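Local coordinates for putative nisin-resistance protein (Streptococcus agalactiae 515, PDB 4Y68), which probably recognises and cleaves the lantibiotic nisin as a lipoprotein peptidase of family S41, so giving the bacterium resistance, at residues A[174-182]-A[232-240]; A[220-231]-A[243-254]. All blocks are in the same frame, centred on the assembly; numbering follows the deposited sequence.

Interaction 1: A[174-182]-A[232-240]; sequences SILPNDTLF and MTFLSFKGL
I175 meets F237 at the rim of its ring: the CD1 methyl stands near the ring plane, 3.9 Å from CE1 of F237. L176 takes the face instead. Its CD2 methyl lies over the middle of the same ring, 3.6 Å from the F237 centroid and only 7° off the normal, a CH-pi contact that a branched leucine makes well because one methyl can press down while CG still touches the rim. CG of the P177 ring then meets the CD2 methyl of L240 at 3.8 Å. L240 is delivered there by a type II turn from F237, with G239 at its positive-phi position. These contacts join the loop leading into strand 180-185 of the antiparallel sheet of the S41 domain to the turns that follow helix 229-235. Further along, R278 binds both T180 O and S236 O. L181 packs CB and CG on S236, a small residue whose OG turns back to M232 O (2.8 Å), while a water donates to L181 O at 2.7 Å and to L235 O. L181 and F182 form a classic beta bulge opposite I194. With chi1 at 57°, F182 turns its ring against the helix, where CG of M232 covers one face, 3.7 Å from the F182 centroid. SD of M232 stands farther above that face, a Met-aromatic contact.

Interaction 2: A[220-231]-A[243-254]; sequences IITNHKTASSAE and VKSFGQATAGYT
I220 and T222 pair in parallel with the strand 243-247, the ladder beginning with I220 N bound to K244 O at 2.9 Å. On one face of the sheet I220 sets CD1 against CG1 of V243. At the end of the ladder G247 passes close by T222 O, where a CB would not fit. T222 has its OG1 between the backbone N and the carbonyl carbon (chi1 65°), and from there it donates to Q248 O at 2.9 Å, extending the pairing beyond the strand. T250, held in the same rotamer (chi1 61°), lays CG2 3.8 Å from CB of T222 and sends OG1 the other way, to E231. The H224 ring takes CB of Q248 over one face, its plane almost perpendicular (88°) to the Q248 amide, and makes a weak bond from ND1 to A249 O. A251 N meets T226 O at 2.9 Å, and a small methyl suits A251, whose CB packs on that of A227.

E231 gathers the polar contacts of the loop. Its chain, extended beyond CG, brings a buried carboxylate into the following loop. OE2 accepts from T250 OG1 (2.6 Å) on the anti side, slightly out of the carboxylate plane, and from G252 N (2.9 Å) on the syn side but well out of it; OE1 takes Y253 N (2.8 Å) on its syn lone pair and S228 N (2.7 Å) on its anti one. Four donors thus fix the group's rotation and tie the loop to the start of the helix. There S228, with a positive phi, presents OG to H90 NE2, and Y253 borders H90 too. Strand 218-222, helix 229-235 and strand 243-247 form a beta-alpha-beta unit; the S228-H90 bond is consistent with a serine-histidine catalytic pair in this S41 member.

Overall arrangement
The interactions take up different parts of helix 229-235: its start in interaction 2, its later turn and the turns beyond in interaction 1. Interaction 1 is the more fully buried, with eight of its ten touching residues buried, and it rests on methyls over rings plus one bridging water, joining the helix and following turns to the antiparallel sheet. Interaction 2 is partly buried and mainly polar: it pairs neighbouring strands of the mixed sheet and then grips a loop through a carboxylate, with H224 exposed at its margin. The two meet directly, as F237 CB packs on I220 CD1 and the F234 ring packs on S245 and T222, so the helix lies between the two sheets.

Interaction 1: A[174-182]-A[232-240]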
ATOM      1  N   SER A 174      13.784  11.610   1.892  1.00 28.69           N
ATOM      2  CA  SER A 174      14.400  12.930   1.819  1.00 26.48           C
ATOM      3  C   SER A 174      13.415  14.043   1.453  1.00 28.57           C
ATOM      4  O   SER A 174      13.701  15.229   1.693  1.00 29.41           O
ATOM      5  CB  SER A 174      15.575  12.915   0.809  1.00 31.75           C
ATOM      6  OG  SER A 174      15.123  13.082  -0.533  1.00 26.34           O
ATOM      7  N   ILE A 175      12.266  13.696   0.867  1.00 24.30           N
ATOM      8  CA  ILE A 175      11.282  14.734   0.537  1.00 24.49           C
ATOM      9  C   ILE A 175       9.992  14.621   1.350  1.00 27.04           C
ATOM     10  O   ILE A 175       8.985  15.255   1.023  1.00 25.47           O
ATOM     11  CB  ILE A 175      10.901  14.754  -0.973  1.00 25.08           C
ATOM     12  CG1 ILE A 175      10.574  13.358  -1.490  1.00 24.00           C
ATOM     13  CG2 ILE A 175      12.027  15.380  -1.827  1.00 23.70           C
ATOM     14  CD1 ILE A 175      10.190  13.337  -2.949  1.00 19.79           C
ATOM     15  N   LEU A 176      10.029  13.852   2.427  1.00 22.13           N
ATOM     16  CA  LEU A 176       8.860  13.742   3.306  1.00 27.25           C
ATOM     17  C   LEU A 176       9.170  14.229   4.734  1.00 24.91           C
ATOM     18  O   LEU A 176      10.305  14.209   5.180  1.00 25.23           O
ATOM     19  CB  LEU A 176       8.348  12.295   3.347  1.00 23.02           C
ATOM     20  CG  LEU A 176       7.537  11.748   2.157  1.00 22.14           C
ATOM     21  CD1 LEU A 176       7.456  10.225   2.231  1.00 19.25           C
ATOM     22  CD2 LEU A 176       6.161  12.347   2.100  1.00 18.35           C
ATOM     23  N   PRO A 177       8.139  14.648   5.462  1.00 25.21           N
ATOM     24  CA  PRO A 177       8.288  15.150   6.828  1.00 24.41           C
ATOM     25  C   PRO A 177       8.767  14.056   7.757  1.00 27.60           C
ATOM     26  O   PRO A 177       8.384  12.901   7.545  1.00 25.29           O
ATOM     27  CB  PRO A 177       6.858  15.582   7.209  1.00 24.36           C
ATOM     28  CG  PRO A 177       6.150  15.715   5.939  1.00 28.04           C
ATOM     29  CD  PRO A 177       6.745  14.720   5.002  1.00 25.58           C
ATOM     30  N   ASN A 178       9.574  14.395   8.760  1.00 24.33           N
ATOM     31  CA  ASN A 178       9.821  13.461   9.857  1.00 26.95           C
ATOM     32  C   ASN A 178       8.706  13.613  10.881  1.00 27.51           C
ATOM     33  O   ASN A 178       8.920  14.100  11.980  1.00 28.51           O
ATOM     34  CB  ASN A 178      11.183  13.706  10.502  1.00 26.55           C
ATOM     35  CG  ASN A 178      11.518  12.674  11.552  1.00 30.85           C
ATOM     36  OD1 ASN A 178      11.095  11.524  11.473  1.00 31.45           O
ATOM     37  ND2 ASN A 178      12.275  13.083  12.552  1.00 38.28           N
ATOM     38  N   ASP A 179       7.505  13.217  10.494  1.00 28.13           N
ATOM     39  CA  ASP A 179       6.296  13.497  11.265  1.00 25.54           C
ATOM     40  C   ASP A 179       5.194  12.558  10.777  1.00 25.87           C
ATOM     41  O   ASP A 179       5.452  11.611  10.036  1.00 24.28           O
ATOM     42  CB  ASP A 179       5.865  14.968  11.075  1.00 28.93           C
ATOM     43  CG  ASP A 179       5.042  15.524  12.245  1.00 33.84           C
ATOM     44  OD1 ASP A 179       4.290  14.775  12.904  1.00 33.69           O
ATOM     45  OD2 ASP A 179       5.158  16.739  12.507  1.00 38.99           O
ATOM     46  N   THR A 180       3.964  12.873  11.144  1.00 22.01           N
ATOM     47  CA  THR A 180       2.808  12.108  10.739  1.00 26.33           C
ATOM     48  C   THR A 180       2.702  12.010   9.216  1.00 22.90           C
ATOM     49  O   THR A 180       2.825  12.993   8.515  1.00 22.14           O
ATOM     50  CB  THR A 180       1.532  12.736  11.318  1.00 27.71           C
ATOM     51  OG1 THR A 180       1.466  12.458  12.727  1.00 25.03           O
ATOM     52  CG2 THR A 180       0.308  12.183  10.631  1.00 22.54           C
ATOM     53  N   LEU A 181       2.508  10.799   8.718  1.00 23.21           N
ATOM     54  CA  LEU A 181       2.283  10.585   7.295  1.00 19.42           C
ATOM     55  C   LEU A 181       0.790  10.457   6.977  1.00 20.25           C
ATOM     56  O   LEU A 181       0.288  11.144   6.085  1.00 20.16           O
ATOM     57  CB  LEU A 181       3.050   9.349   6.827  1.00 19.75           C
ATOM     58  CG  LEU A 181       4.484   9.566   6.328  1.00 26.82           C
ATOM     59  CD1 LEU A 181       5.064  10.928   6.672  1.00 19.79           C
ATOM     60  CD2 LEU A 181       5.391   8.450   6.795  1.00 24.74           C
ATOM     61  N   PHE A 182       0.095   9.562   7.678  1.00 17.14           N
ATOM     62  CA  PHE A 182      -1.368   9.492   7.638  1.00 20.93           C
ATOM     63  C   PHE A 182      -1.845   8.829   8.937  1.00 22.93           C
ATOM     64  O   PHE A 182      -1.029   8.321   9.694  1.00 22.95           O
ATOM     65  CB  PHE A 182      -1.881   8.729   6.391  1.00 18.18           C
ATOM     66  CG  PHE A 182      -1.343   7.326   6.272  1.00 21.28           C
ATOM     67  CD1 PHE A 182      -0.163   7.074   5.592  1.00 18.54           C
ATOM     68  CD2 PHE A 182      -2.003   6.266   6.854  1.00 20.88           C
ATOM     69  CE1 PHE A 182       0.342   5.786   5.494  1.00 22.60           C
ATOM     70  CE2 PHE A 182      -1.503   4.974   6.750  1.00 22.20           C
ATOM     71  CZ  PHE A 182      -0.335   4.733   6.078  1.00 21.97           C
ATOM     72  N   MET A 232      -1.563   5.327  -0.328  1.00 20.18           N
ATOM     73  CA  MET A 232      -1.130   5.801   0.990  1.00 19.86           C
ATOM     74  C   MET A 232       0.202   6.549   0.917  1.00 23.65           C
ATOM     75  O   MET A 232       0.471   7.412   1.753  1.00 23.15           O
ATOM     76  CB  MET A 232      -1.021   4.648   1.993  1.00 17.52           C
ATOM     77  CG  MET A 232      -2.203   4.631   2.988  1.00 25.66           C
ATOM     78  SD  MET A 232      -3.758   4.344   2.109  1.00 23.17           S
ATOM     79  CE  MET A 232      -3.449   2.610   1.738  1.00 19.76           C
ATOM     80  N   THR A 233       1.032   6.204  -0.066  1.00 19.76           N
ATOM     81  CA  THR A 233       2.201   7.004  -0.378  1.00 19.41           C
ATOM     82  C   THR A 233       1.770   8.366  -0.902  1.00 22.33           C
ATOM     83  O   THR A 233       2.331   9.386  -0.502  1.00 22.65           O
ATOM     84  CB  THR A 233       3.116   6.325  -1.411  1.00 17.65           C
ATOM     85  OG1 THR A 233       3.647   5.143  -0.829  1.00 20.48           O
ATOM     86  CG2 THR A 233       4.280   7.251  -1.789  1.00 18.95           C
ATOM     87  N   PHE A 234       0.788   8.377  -1.802  1.00 19.95           N
ATOM     88  CA  PHE A 234       0.213   9.630  -2.272  1.00 17.71           C
ATOM     89  C   PHE A 234      -0.315  10.452  -1.098  1.00 21.26           C
ATOM     90  O   PHE A 234      -0.062  11.631  -1.033  1.00 20.96           O
ATOM     91  CB  PHE A 234      -0.921   9.368  -3.280  1.00 21.25           C
ATOM     92  CG  PHE A 234      -1.522  10.617  -3.880  1.00 20.90           C
ATOM     93  CD1 PHE A 234      -0.822  11.808  -3.907  1.00 28.49           C
ATOM     94  CD2 PHE A 234      -2.795  10.595  -4.420  1.00 30.50           C
ATOM     95  CE1 PHE A 234      -1.376  12.954  -4.457  1.00 27.31           C
ATOM     96  CE2 PHE A 234      -3.359  11.741  -4.976  1.00 31.07           C
ATOM     97  CZ  PHE A 234      -2.646  12.918  -4.991  1.00 30.43           C
ATOM     98  N   LEU A 235      -1.058   9.834  -0.175  1.00 19.74           N
ATOM     99  CA  LEU A 235      -1.596  10.586   0.966  1.00 20.94           C
ATOM    100  C   LEU A 235      -0.495  11.220   1.812  1.00 19.86           C
ATOM    101  O   LEU A 235      -0.690  12.281   2.384  1.00 21.23           O
ATOM    102  CB  LEU A 235      -2.467   9.690   1.849  1.00 22.72           C
ATOM    103  CG  LEU A 235      -3.780   9.326   1.171  1.00 22.93           C
ATOM    104  CD1 LEU A 235      -4.699   8.530   2.109  1.00 22.67           C
ATOM    105  CD2 LEU A 235      -4.450  10.610   0.702  1.00 20.70           C
ATOM    106  N   SER A 236       0.662  10.572   1.881  1.00 22.45           N
ATOM    107  CA  SER A 236       1.753  11.057   2.721  1.00 22.36           C
ATOM    108  C   SER A 236       2.316  12.405   2.259  1.00 22.23           C
ATOM    109  O   SER A 236       3.026  13.053   3.014  1.00 24.05           O
ATOM    110  CB  SER A 236       2.884  10.042   2.759  1.00 22.04           C
ATOM    111  OG  SER A 236       2.419   8.783   3.169  1.00 21.28           O
ATOM    112  N   PHE A 237       2.012  12.802   1.020  1.00 24.06           N
ATOM    113  CA  PHE A 237       2.409  14.118   0.486  1.00 25.42           C
ATOM    114  C   PHE A 237       1.300  15.163   0.584  1.00 27.58           C
ATOM    115  O   PHE A 237       1.537  16.341   0.310  1.00 29.16           O
ATOM    116  CB  PHE A 237       2.840  14.012  -0.984  1.00 19.15           C
ATOM    117  CG  PHE A 237       4.139  13.269  -1.189  1.00 21.71           C
ATOM    118  CD1 PHE A 237       5.341  13.956  -1.269  1.00 18.60           C
ATOM    119  CD2 PHE A 237       4.154  11.886  -1.313  1.00 19.46           C
ATOM    120  CE1 PHE A 237       6.540  13.283  -1.463  1.00 19.92           C
ATOM    121  CE2 PHE A 237       5.342  11.203  -1.498  1.00 20.74           C
ATOM    122  CZ  PHE A 237       6.548  11.909  -1.581  1.00 24.29           C
ATOM    123  N   LYS A 238       0.094  14.743   0.958  1.00 22.74           N
ATOM    124  CA  LYS A 238      -1.057  15.651   0.932  1.00 28.42           C
ATOM    125  C   LYS A 238      -0.943  16.756   1.954  1.00 27.10           C
ATOM    126  O   LYS A 238      -0.562  16.523   3.095  1.00 30.29           O
ATOM    127  CB  LYS A 238      -2.359  14.889   1.150  1.00 27.26           C
ATOM    128  CG  LYS A 238      -3.035  14.494  -0.148  1.00 31.94           C
ATOM    129  CD  LYS A 238      -4.185  15.405  -0.465  1.00 35.15           C
ATOM    130  CE  LYS A 238      -5.120  15.468   0.732  1.00 41.44           C
ATOM    131  NZ  LYS A 238      -6.306  16.335   0.524  1.00 44.06           N
ATOM    132  N   GLY A 239      -1.281  17.964   1.532  1.00 24.40           N
ATOM    133  CA  GLY A 239      -1.106  19.136   2.366  1.00 29.43           C
ATOM    134  C   GLY A 239       0.291  19.742   2.370  1.00 31.70           C
ATOM    135  O   GLY A 239       0.487  20.830   2.919  1.00 33.34           O
ATOM    136  N   LEU A 240       1.285  19.064   1.793  1.00 28.38           N
ATOM    137  CA  LEU A 240       2.599  19.707   1.697  1.00 26.80           C
ATOM    138  C   LEU A 240       2.493  20.904   0.750  1.00 30.45           C
ATOM    139  O   LEU A 240       1.965  20.770  -0.365  1.00 27.50           O
ATOM    140  CB  LEU A 240       3.672  18.736   1.212  1.00 26.38           C
ATOM    141  CG  LEU A 240       4.004  17.559   2.124  1.00 28.82           C
ATOM    142  CD1 LEU A 240       5.226  16.825   1.608  1.00 25.20           C
ATOM    143  CD2 LEU A 240       4.189  18.006   3.570  1.00 26.38           C
TER
HETATM  144  O   HOH W   1      -1.383  12.981   5.005  1.00 21.88           O

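Interaction 2: A[220-231]-A[243-254]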
ATOM      1  N   ILE A 220       3.013  15.443  -8.512  1.00 22.95           N
ATOM      2  CA  ILE A 220       2.738  14.021  -8.393  1.00 27.50           C
ATOM      3  C   ILE A 220       1.673  13.577  -9.378  1.00 24.26           C
ATOM      4  O   ILE A 220       0.601  14.157  -9.430  1.00 24.00           O
ATOM      5  CB  ILE A 220       2.260  13.645  -6.977  1.00 24.04           C
ATOM      6  CG1 ILE A 220       3.285  14.054  -5.928  1.00 26.89           C
ATOM      7  CG2 ILE A 220       2.055  12.162  -6.877  1.00 26.53           C
ATOM      8  CD1 ILE A 220       2.859  13.692  -4.553  1.00 20.17           C
ATOM      9  N   ILE A 221       1.951  12.524 -10.134  1.00 23.04           N
ATOM     10  CA  ILE A 221       0.982  12.045 -11.118  1.00 20.12           C
ATOM     11  C   ILE A 221       0.362  10.719 -10.679  1.00 23.36           C
ATOM     12  O   ILE A 221       1.063   9.819 -10.203  1.00 23.25           O
ATOM     13  CB  ILE A 221       1.636  11.884 -12.517  1.00 21.02           C
ATOM     14  CG1 ILE A 221       2.221  13.213 -12.976  1.00 26.17           C
ATOM     15  CG2 ILE A 221       0.635  11.326 -13.540  1.00 20.04           C
ATOM     16  CD1 ILE A 221       2.969  13.138 -14.320  1.00 26.89           C
ATOM     17  N   THR A 222      -0.956  10.619 -10.812  1.00 22.51           N
ATOM     18  CA  THR A 222      -1.683   9.406 -10.492  1.00 20.83           C
ATOM     19  C   THR A 222      -2.618   9.071 -11.650  1.00 24.90           C
ATOM     20  O   THR A 222      -3.008   9.958 -12.405  1.00 23.86           O
ATOM     21  CB  THR A 222      -2.503   9.567  -9.193  1.00 26.41           C
ATOM     22  OG1 THR A 222      -3.533  10.543  -9.383  1.00 23.13           O
ATOM     23  CG2 THR A 222      -1.618  10.007  -8.024  1.00 20.43           C
ATOM     24  N   ASN A 223      -2.994   7.803 -11.797  1.00 27.87           N
ATOM     25  CA  ASN A 223      -4.060   7.464 -12.733  1.00 24.28           C
ATOM     26  C   ASN A 223      -5.006   6.479 -12.064  1.00 28.93           C
ATOM     27  O   ASN A 223      -4.841   6.213 -10.882  1.00 25.82           O
ATOM     28  CB  ASN A 223      -3.507   6.931 -14.066  1.00 24.64           C
ATOM     29  CG  ASN A 223      -2.814   5.583 -13.950  1.00 26.30           C
ATOM     30  OD1 ASN A 223      -2.605   5.070 -12.861  1.00 26.40           O
ATOM     31  ND2 ASN A 223      -2.441   5.005 -15.106  1.00 23.21           N
ATOM     32  N   HIS A 224      -5.999   5.963 -12.797  1.00 24.76           N
ATOM     33  CA  HIS A 224      -7.032   5.115 -12.206  1.00 26.36           C
ATOM     34  C   HIS A 224      -6.484   3.827 -11.581  1.00 29.95           C
ATOM     35  O   HIS A 224      -7.128   3.224 -10.723  1.00 26.50           O
ATOM     36  CB  HIS A 224      -8.095   4.756 -13.258  1.00 32.62           C
ATOM     37  CG  HIS A 224      -9.076   5.855 -13.531  1.00 38.99           C
ATOM     38  ND1 HIS A 224      -9.635   6.622 -12.528  1.00 39.95           N
ATOM     39  CD2 HIS A 224      -9.589   6.327 -14.696  1.00 40.05           C
ATOM     40  CE1 HIS A 224     -10.456   7.512 -13.063  1.00 39.03           C
ATOM     41  NE2 HIS A 224     -10.447   7.353 -14.375  1.00 40.88           N
ATOM     42  N   LYS A 225      -5.300   3.400 -12.005  1.00 31.11           N
ATOM     43  CA  LYS A 225      -4.726   2.155 -11.498  1.00 28.22           C
ATOM     44  C   LYS A 225      -3.915   2.368 -10.214  1.00 24.03           C
ATOM     45  O   LYS A 225      -3.670   1.424  -9.466  1.00 22.72           O
ATOM     46  CB  LYS A 225      -3.846   1.493 -12.562  1.00 24.77           C
ATOM     47  CG  LYS A 225      -4.611   0.882 -13.738  1.00 34.87           C
ATOM     48  CD  LYS A 225      -3.764  -0.219 -14.412  1.00 40.38           C
ATOM     49  CE  LYS A 225      -4.282  -0.605 -15.800  1.00 58.47           C
ATOM     50  NZ  LYS A 225      -5.764  -0.815 -15.842  1.00 61.24           N
ATOM     51  N   THR A 226      -3.504   3.602  -9.959  1.00 23.45           N
ATOM     52  CA  THR A 226      -2.757   3.920  -8.730  1.00 21.99           C
ATOM     53  C   THR A 226      -3.498   3.424  -7.502  1.00 19.14           C
ATOM     54  O   THR A 226      -4.573   3.923  -7.207  1.00 25.39           O
ATOM     55  CB  THR A 226      -2.527   5.438  -8.602  1.00 18.88           C
ATOM     56  OG1 THR A 226      -1.810   5.891  -9.751  1.00 22.50           O
ATOM     57  CG2 THR A 226      -1.726   5.763  -7.313  1.00 16.31           C
ATOM     58  N   ALA A 227      -2.934   2.474  -6.766  1.00 18.79           N
ATOM     59  CA  ALA A 227      -3.711   1.837  -5.700  1.00 22.72           C
ATOM     60  C   ALA A 227      -2.937   1.504  -4.428  1.00 21.02           C
ATOM     61  O   ALA A 227      -1.739   1.250  -4.454  1.00 21.75           O
ATOM     62  CB  ALA A 227      -4.360   0.539  -6.234  1.00 19.51           C
ATOM     63  N   SER A 228      -3.659   1.479  -3.317  1.00 18.61           N
ATOM     64  CA  SER A 228      -3.203   0.780  -2.124  1.00 21.36           C
ATOM     65  C   SER A 228      -1.984   1.479  -1.509  1.00 18.17           C
ATOM     66  O   SER A 228      -2.062   2.663  -1.189  1.00 19.71           O
ATOM     67  CB  SER A 228      -2.903  -0.685  -2.466  1.00 21.23           C
ATOM     68  OG  SER A 228      -3.069  -1.514  -1.324  1.00 27.82           O
ATOM     69  N   SER A 229      -0.870   0.765  -1.363  1.00 21.95           N
ATOM     70  CA  SER A 229       0.357   1.363  -0.828  1.00 17.91           C
ATOM     71  C   SER A 229       0.705   2.652  -1.568  1.00 20.62           C
ATOM     72  O   SER A 229       1.205   3.621  -0.980  1.00 24.56           O
ATOM     73  CB  SER A 229       1.528   0.386  -0.938  1.00 20.98           C
ATOM     74  OG  SER A 229       1.525  -0.591   0.089  1.00 16.75           O
ATOM     75  N   ALA A 230       0.460   2.636  -2.871  1.00 19.43           N
ATOM     76  CA  ALA A 230       0.724   3.775  -3.724  1.00 19.06           C
ATOM     77  C   ALA A 230      -0.208   4.911  -3.357  1.00 18.46           C
ATOM     78  O   ALA A 230       0.193   6.069  -3.363  1.00 18.14           O
ATOM     79  CB  ALA A 230       0.558   3.391  -5.204  1.00 17.48           C
ATOM     80  N   GLU A 231      -1.465   4.582  -3.052  1.00 17.99           N
ATOM     81  CA  GLU A 231      -2.402   5.613  -2.625  1.00 18.80           C
ATOM     82  C   GLU A 231      -1.993   6.187  -1.252  1.00 19.63           C
ATOM     83  O   GLU A 231      -2.032   7.389  -1.058  1.00 16.49           O
ATOM     84  CB  GLU A 231      -3.814   5.068  -2.577  1.00 21.17           C
ATOM     85  CG  GLU A 231      -4.424   4.888  -3.933  1.00 18.40           C
ATOM     86  CD  GLU A 231      -5.775   4.260  -3.849  1.00 18.95           C
ATOM     87  OE1 GLU A 231      -5.850   3.060  -3.471  1.00 22.15           O
ATOM     88  OE2 GLU A 231      -6.758   4.974  -4.127  1.00 21.12           O
ATOM     89  N   VAL A 243       3.838  20.831  -2.905  1.00 32.76           N
ATOM     90  CA  VAL A 243       3.387  19.684  -3.685  1.00 27.77           C
ATOM     91  C   VAL A 243       2.061  19.969  -4.356  1.00 27.92           C
ATOM     92  O   VAL A 243       1.229  20.664  -3.799  1.00 28.52           O
ATOM     93  CB  VAL A 243       3.236  18.423  -2.807  1.00 33.10           C
ATOM     94  CG1 VAL A 243       2.643  17.279  -3.625  1.00 28.62           C
ATOM     95  CG2 VAL A 243       4.580  18.038  -2.187  1.00 28.30           C
ATOM     96  N   LYS A 244       1.885  19.448  -5.570  1.00 27.53           N
ATOM     97  CA  LYS A 244       0.608  19.520  -6.282  1.00 27.76           C
ATOM     98  C   LYS A 244       0.438  18.274  -7.162  1.00 25.81           C
ATOM     99  O   LYS A 244       1.409  17.762  -7.709  1.00 26.68           O
ATOM    100  CB  LYS A 244       0.529  20.800  -7.133  1.00 25.89           C
ATOM    101  CG  LYS A 244      -0.817  20.998  -7.816  1.00 28.73           C
ATOM    102  CD  LYS A 244      -0.877  22.294  -8.631  1.00 35.58           C
ATOM    103  CE  LYS A 244      -2.270  22.522  -9.204  1.00 26.70           C
ATOM    104  NZ  LYS A 244      -2.286  23.721 -10.073  1.00 33.53           N
ATOM    105  N   SER A 245      -0.785  17.788  -7.317  1.00 27.18           N
ATOM    106  CA  SER A 245      -0.978  16.533  -8.024  1.00 25.67           C
ATOM    107  C   SER A 245      -1.831  16.697  -9.271  1.00 27.59           C
ATOM    108  O   SER A 245      -2.728  17.540  -9.286  1.00 27.98           O
ATOM    109  CB  SER A 245      -1.619  15.503  -7.095  1.00 24.06           C
ATOM    110  OG  SER A 245      -2.932  15.919  -6.756  1.00 28.59           O
ATOM    111  N   PHE A 246      -1.563  15.859 -10.287  1.00 27.31           N
ATOM    112  CA  PHE A 246      -2.192  15.919 -11.616  1.00 23.03           C
ATOM    113  C   PHE A 246      -2.600  14.544 -12.086  1.00 25.09           C
ATOM    114  O   PHE A 246      -1.948  13.557 -11.760  1.00 25.65           O
ATOM    115  CB  PHE A 246      -1.230  16.504 -12.660  1.00 31.46           C
ATOM    116  CG  PHE A 246      -0.661  17.848 -12.295  1.00 29.19           C
ATOM    117  CD1 PHE A 246       0.378  17.952 -11.386  1.00 26.40           C
ATOM    118  CD2 PHE A 246      -1.148  19.004 -12.882  1.00 29.58           C
ATOM    119  CE1 PHE A 246       0.905  19.199 -11.056  1.00 26.08           C
ATOM    120  CE2 PHE A 246      -0.620  20.249 -12.549  1.00 26.79           C
ATOM    121  CZ  PHE A 246       0.406  20.333 -11.631  1.00 23.06           C
ATOM    122  N   GLY A 247      -3.646  14.465 -12.892  1.00 24.84           N
ATOM    123  CA  GLY A 247      -4.000  13.197 -13.508  1.00 25.62           C
ATOM    124  C   GLY A 247      -5.438  12.796 -13.251  1.00 30.30           C
ATOM    125  O   GLY A 247      -6.349  13.602 -13.402  1.00 29.56           O
ATOM    126  N   GLN A 248      -5.659  11.545 -12.876  1.00 28.70           N
ATOM    127  CA  GLN A 248      -7.024  11.115 -12.582  1.00 29.64           C
ATOM    128  C   GLN A 248      -7.142  10.548 -11.187  1.00 25.31           C
ATOM    129  O   GLN A 248      -6.139  10.244 -10.548  1.00 24.64           O
ATOM    130  CB  GLN A 248      -7.488  10.088 -13.604  1.00 29.17           C
ATOM    131  CG  GLN A 248      -7.512  10.677 -14.993  1.00 37.44           C
ATOM    132  CD  GLN A 248      -7.009   9.705 -16.020  1.00 49.43           C
ATOM    133  OE1 GLN A 248      -7.628   8.657 -16.257  1.00 53.26           O
ATOM    134  NE2 GLN A 248      -5.856  10.025 -16.626  1.00 47.41           N
ATOM    135  N   ALA A 249      -8.378  10.422 -10.730  1.00 25.30           N
ATOM    136  CA  ALA A 249      -8.690   9.785  -9.461  1.00 28.64           C
ATOM    137  C   ALA A 249      -8.027   8.419  -9.358  1.00 26.95           C
ATOM    138  O   ALA A 249      -7.931   7.687 -10.336  1.00 25.25           O
ATOM    139  CB  ALA A 249     -10.202   9.660  -9.296  1.00 25.30           C
ATOM    140  N   THR A 250      -7.572   8.077  -8.165  1.00 22.73           N
ATOM    141  CA  THR A 250      -6.934   6.779  -7.959  1.00 24.89           C
ATOM    142  C   THR A 250      -7.939   5.620  -7.825  1.00 23.92           C
ATOM    143  O   THR A 250      -9.147   5.820  -7.902  1.00 24.46           O
ATOM    144  CB  THR A 250      -6.053   6.848  -6.731  1.00 24.89           C
ATOM    145  OG1 THR A 250      -6.860   7.162  -5.601  1.00 23.40           O
ATOM    146  CG2 THR A 250      -5.055   7.978  -6.907  1.00 22.56           C
ATOM    147  N   ALA A 251      -7.450   4.406  -7.597  1.00 26.13           N
ATOM    148  CA  ALA A 251      -8.300   3.219  -7.718  1.00 24.64           C
ATOM    149  C   ALA A 251      -9.298   3.106  -6.582  1.00 26.26           C
ATOM    150  O   ALA A 251     -10.327   2.461  -6.731  1.00 27.59           O
ATOM    151  CB  ALA A 251      -7.446   1.951  -7.791  1.00 22.97           C
ATOM    152  N   GLY A 252      -8.999   3.719  -5.446  1.00 23.82           N
ATOM    153  CA  GLY A 252      -9.916   3.682  -4.317  1.00 21.10           C
ATOM    154  C   GLY A 252      -9.703   2.493  -3.403  1.00 23.70           C
ATOM    155  O   GLY A 252     -10.662   1.820  -3.025  1.00 22.76           O
ATOM    156  N   TYR A 253      -8.445   2.227  -3.035  1.00 22.67           N
ATOM    157  CA  TYR A 253      -8.140   1.145  -2.090  1.00 19.61           C
ATOM    158  C   TYR A 253      -7.462   1.771  -0.883  1.00 23.93           C
ATOM    159  O   TYR A 253      -6.462   1.262  -0.346  1.00 23.36           O
ATOM    160  CB  TYR A 253      -7.289   0.046  -2.752  1.00 20.13           C
ATOM    161  CG  TYR A 253      -8.101  -0.776  -3.748  1.00 21.17           C
ATOM    162  CD1 TYR A 253      -8.660  -1.989  -3.387  1.00 22.80           C
ATOM    163  CD2 TYR A 253      -8.335  -0.311  -5.030  1.00 28.55           C
ATOM    164  CE1 TYR A 253      -9.420  -2.725  -4.273  1.00 26.90           C
ATOM    165  CE2 TYR A 253      -9.108  -1.030  -5.931  1.00 27.60           C
ATOM    166  CZ  TYR A 253      -9.642  -2.241  -5.546  1.00 32.13           C
ATOM    167  OH  TYR A 253     -10.393  -2.970  -6.438  1.00 35.54           O
ATOM    168  N   THR A 254      -8.027   2.902  -0.471  1.00 20.11           N
ATOM    169  CA  THR A 254      -7.506   3.647   0.649  1.00 19.11           C
ATOM    170  C   THR A 254      -8.048   3.018   1.931  1.00 23.17           C
ATOM    171  O   THR A 254      -8.945   3.551   2.578  1.00 22.80           O
ATOM    172  CB  THR A 254      -7.867   5.155   0.558  1.00 20.60           C
ATOM    173  OG1 THR A 254      -9.216   5.308   0.086  1.00 21.78           O
ATOM    174  CG2 THR A 254      -6.928   5.864  -0.434  1.00 21.44           C
TER
HETATM  175  O   HOH W   2     -10.999   5.678  -9.803  1.00 34.30           O